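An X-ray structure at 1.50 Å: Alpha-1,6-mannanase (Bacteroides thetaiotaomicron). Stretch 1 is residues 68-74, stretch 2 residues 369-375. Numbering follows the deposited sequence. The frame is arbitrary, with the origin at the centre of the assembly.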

# COMPACT_ATOMS: atom_id res chain seq x y z
N SER A 68 -13.93 12.75 -6.96
CA SER A 68 -13.40 12.80 -5.59
C SER A 68 -14.35 12.03 -4.68
O SER A 68 -15.49 11.70 -5.08
CB SER A 68 -13.28 14.25 -5.10
OG SER A 68 -12.43 15.01 -5.94
N TYR A 69 -13.85 11.71 -3.49
CA TYR A 69 -14.56 10.86 -2.53
C TYR A 69 -14.60 11.52 -1.18
O TYR A 69 -13.63 12.16 -0.75
CB TYR A 69 -13.86 9.49 -2.43
CG TYR A 69 -14.05 8.72 -3.71
CD1 TYR A 69 -13.23 8.94 -4.81
CD2 TYR A 69 -15.10 7.79 -3.85
CE1 TYR A 69 -13.45 8.32 -6.02
CE2 TYR A 69 -15.33 7.14 -5.06
CZ TYR A 69 -14.49 7.41 -6.14
OH TYR A 69 -14.69 6.80 -7.35
N TYR A 70 -15.72 11.30 -0.49
CA TYR A 70 -15.86 11.64 0.91
C TYR A 70 -15.07 10.67 1.78
O TYR A 70 -14.84 9.54 1.39
CB TYR A 70 -17.31 11.55 1.36
CG TYR A 70 -18.28 12.54 0.77
CD1 TYR A 70 -18.17 13.89 1.02
CD2 TYR A 70 -19.34 12.11 -0.01
CE1 TYR A 70 -19.09 14.79 0.53
CE2 TYR A 70 -20.26 13.00 -0.52
CZ TYR A 70 -20.13 14.35 -0.26
OH TYR A 70 -21.06 15.25 -0.75
N GLU A 71 -14.67 11.12 2.97
CA GLU A 71 -13.94 10.25 3.90
C GLU A 71 -14.78 9.13 4.46
O GLU A 71 -14.29 8.02 4.64
CB GLU A 71 -13.35 11.06 5.06
CG GLU A 71 -12.52 10.24 6.05
CD GLU A 71 -11.34 9.48 5.44
OE1 GLU A 71 -10.91 9.81 4.32
OE2 GLU A 71 -10.84 8.50 6.06
N ASN A 72 -16.03 9.41 4.82
CA ASN A 72 -16.81 8.45 5.59
C ASN A 72 -18.31 8.64 5.37
O ASN A 72 -18.75 9.53 4.62
CB ASN A 72 -16.41 8.51 7.07
CG ASN A 72 -16.75 9.84 7.71
OD1 ASN A 72 -17.76 10.47 7.39
ND2 ASN A 72 -15.90 10.26 8.62
N GLN A 73 -19.09 7.83 6.07
CA GLN A 73 -20.54 7.80 5.95
C GLN A 73 -21.26 9.12 6.21
O GLN A 73 -22.41 9.28 5.81
CB GLN A 73 -21.12 6.74 6.90
CG GLN A 73 -21.23 7.12 8.39
CD GLN A 73 -19.92 7.32 9.13
OE1 GLN A 73 -19.77 8.22 9.95
NE2 GLN A 73 -18.99 6.48 8.85
N ASP A 74 -20.59 10.05 6.91
CA ASP A 74 -21.18 11.36 7.21
C ASP A 74 -21.21 12.25 5.97
O ASP A 74 -21.89 13.27 5.98
CB ASP A 74 -20.42 12.11 8.32
CG ASP A 74 -20.60 11.49 9.71
OD1 ASP A 74 -21.51 10.66 9.94
OD2 ASP A 74 -19.81 11.86 10.60
N LEU A 369 -22.77 -2.89 8.81
CA LEU A 369 -22.01 -1.74 9.29
C LEU A 369 -22.82 -0.46 9.22
O LEU A 369 -23.56 -0.25 8.26
CB LEU A 369 -20.74 -1.58 8.46
CG LEU A 369 -19.82 -2.79 8.59
CD1 LEU A 369 -18.89 -2.87 7.41
CD2 LEU A 369 -19.05 -2.75 9.90
N GLU A 370 -22.67 0.39 10.23
CA GLU A 370 -23.29 1.73 10.21
C GLU A 370 -22.25 2.81 9.89
O GLU A 370 -22.60 3.85 9.32
CB GLU A 370 -23.96 2.05 11.55
N LYS A 371 -21.00 2.56 10.28
CA LYS A 371 -19.91 3.48 10.04
C LYS A 371 -18.91 2.82 9.10
O LYS A 371 -18.69 1.61 9.14
CB LYS A 371 -19.23 3.88 11.35
N TYR A 372 -18.29 3.64 8.27
CA TYR A 372 -17.25 3.18 7.35
C TYR A 372 -16.45 4.36 6.84
O TYR A 372 -16.98 5.47 6.73
CB TYR A 372 -17.86 2.40 6.17
CG TYR A 372 -19.01 3.10 5.50
CD1 TYR A 372 -18.80 4.05 4.50
CD2 TYR A 372 -20.33 2.82 5.86
CE1 TYR A 372 -19.87 4.70 3.89
CE2 TYR A 372 -21.40 3.47 5.25
CZ TYR A 372 -21.16 4.41 4.27
OH TYR A 372 -22.23 5.06 3.66
N ASP A 373 -15.16 4.14 6.54
CA ASP A 373 -14.38 5.14 5.79
C ASP A 373 -13.91 4.55 4.47
O ASP A 373 -13.99 3.33 4.23
CB ASP A 373 -13.32 5.90 6.65
CG ASP A 373 -12.12 5.11 7.02
OD1 ASP A 373 -11.49 4.51 6.11
OD2 ASP A 373 -11.75 5.18 8.24
N LEU A 374 -13.47 5.44 3.60
CA LEU A 374 -13.09 5.11 2.25
C LEU A 374 -12.09 3.96 2.16
O LEU A 374 -12.17 3.17 1.25
CB LEU A 374 -12.52 6.35 1.56
CG LEU A 374 -12.16 6.22 0.06
CD1 LEU A 374 -13.40 5.85 -0.75
CD2 LEU A 374 -11.53 7.52 -0.41
N ARG A 375 -11.14 3.88 3.09
CA ARG A 375 -10.15 2.83 2.93
C ARG A 375 -10.68 1.44 3.12
O ARG A 375 -10.07 0.49 2.59
CB ARG A 375 -8.81 3.06 3.62
CG ARG A 375 -8.92 3.30 5.02
CD ARG A 375 -7.77 4.10 5.67
NE ARG A 375 -8.50 4.22 6.91
CZ ARG A 375 -8.07 4.22 8.14
NH1 ARG A 375 -6.79 4.20 8.43
NH2 ARG A 375 -9.01 4.26 9.10
O HOH W 1 -11.06 8.32 8.76
O HOH W 2 -10.33 6.22 4.65

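Two carboxylates face each other across this contact: Glu71 OE2 lies 4.0 Å from Asp373 OD1, a pairing of like charges with two waters and an arginine around it. Water 1 donates to Glu71 OE2 at 2.7 Å and to Asp373 OD2 at 3.3 Å, so it spans the two acids. Water 2 sits within 2.7 Å of Glu71 OE2 and 2.5 Å of Asp373 OD1, and accepts from Arg375 N at 2.9 Å. Arg375 supplies the positive charge: its NH2 forms a salt bridge with Asp373 OD2 at 3.0 Å, and its NE donates to Asp373 OD1 at 3.1 Å with a nearly straight N-H...O angle of 167°. Asp373 is also the N-cap of the helix that follows, OD1 accepting from Arg375 N at 3.1 Å; a short acidic side chain suits this place, because it can fold back onto the backbone NH of Arg375, which it shares with water 2, while still holding the guanidinium. Glu71 starts from a CA-to-CB bond pointing away from stretch 2, but its longer chain, with chi1 t and chi2 p, brings OE2 back to the waters, while OE1 is bonded elsewhere in the structure.

The backbones run in nearly opposite directions, 164° apart, and are joined by a single beta bridge between Asn72 and Asp373, whose CA atoms are 4.1 Å apart. Its two hydrogen bonds use the residues flanking that pair: Leu374 N donates to Glu71 O at 2.9 Å, and Gln73 N donates to Tyr372 O at 3.2 Å. Glu71 O also receives a CA-H...O contact from Asp373 CA at 3.1 Å. Asn72 keeps its amide on its own stretch, where OD1 accepts from Asp74 N at 2.9 Å, linking the backbone two residues along; its CB nevertheless packs 3.1 Å from Tyr372 O.

Gln73 gives the largest covered area of any residue here, 88 Å² of the 412 Å² buried in all. Its CA-to-CB bond points toward stretch 2 and sets CB over one face of the Tyr372 ring, 3.7 Å from the ring centroid and 21° off the normal, a CH-pi contact. The p rotamer of Tyr372 brings its ring up to this methylene, so a side chain with an aliphatic stem fits well against the flat aromatic surface. Farther along, Gln73 CG lies 3.7 Å from Glu370 O. Glu370 and Lys371 are modelled only as far as CB, and no role can be assigned to their charged ends.

At the other end the side-chain contact is apolar. Leu374 is buried, its CA-to-CB bond directed toward stretch 1, and packs CD2 against Tyr69 CB at 3.7 Å; its own CB lies 3.9 Å from Tyr70 O. Tyr69 is buried as well; its CA-to-CB bond points toward stretch 2, but the end of the side chain leads away, its OH hydrogen-bonded elsewhere in the structure, while Leu374 CD1 lies obliquely beside the ring. Leucine brings no polar side-chain atom into this place, while its backbone NH is satisfied by Glu71 O.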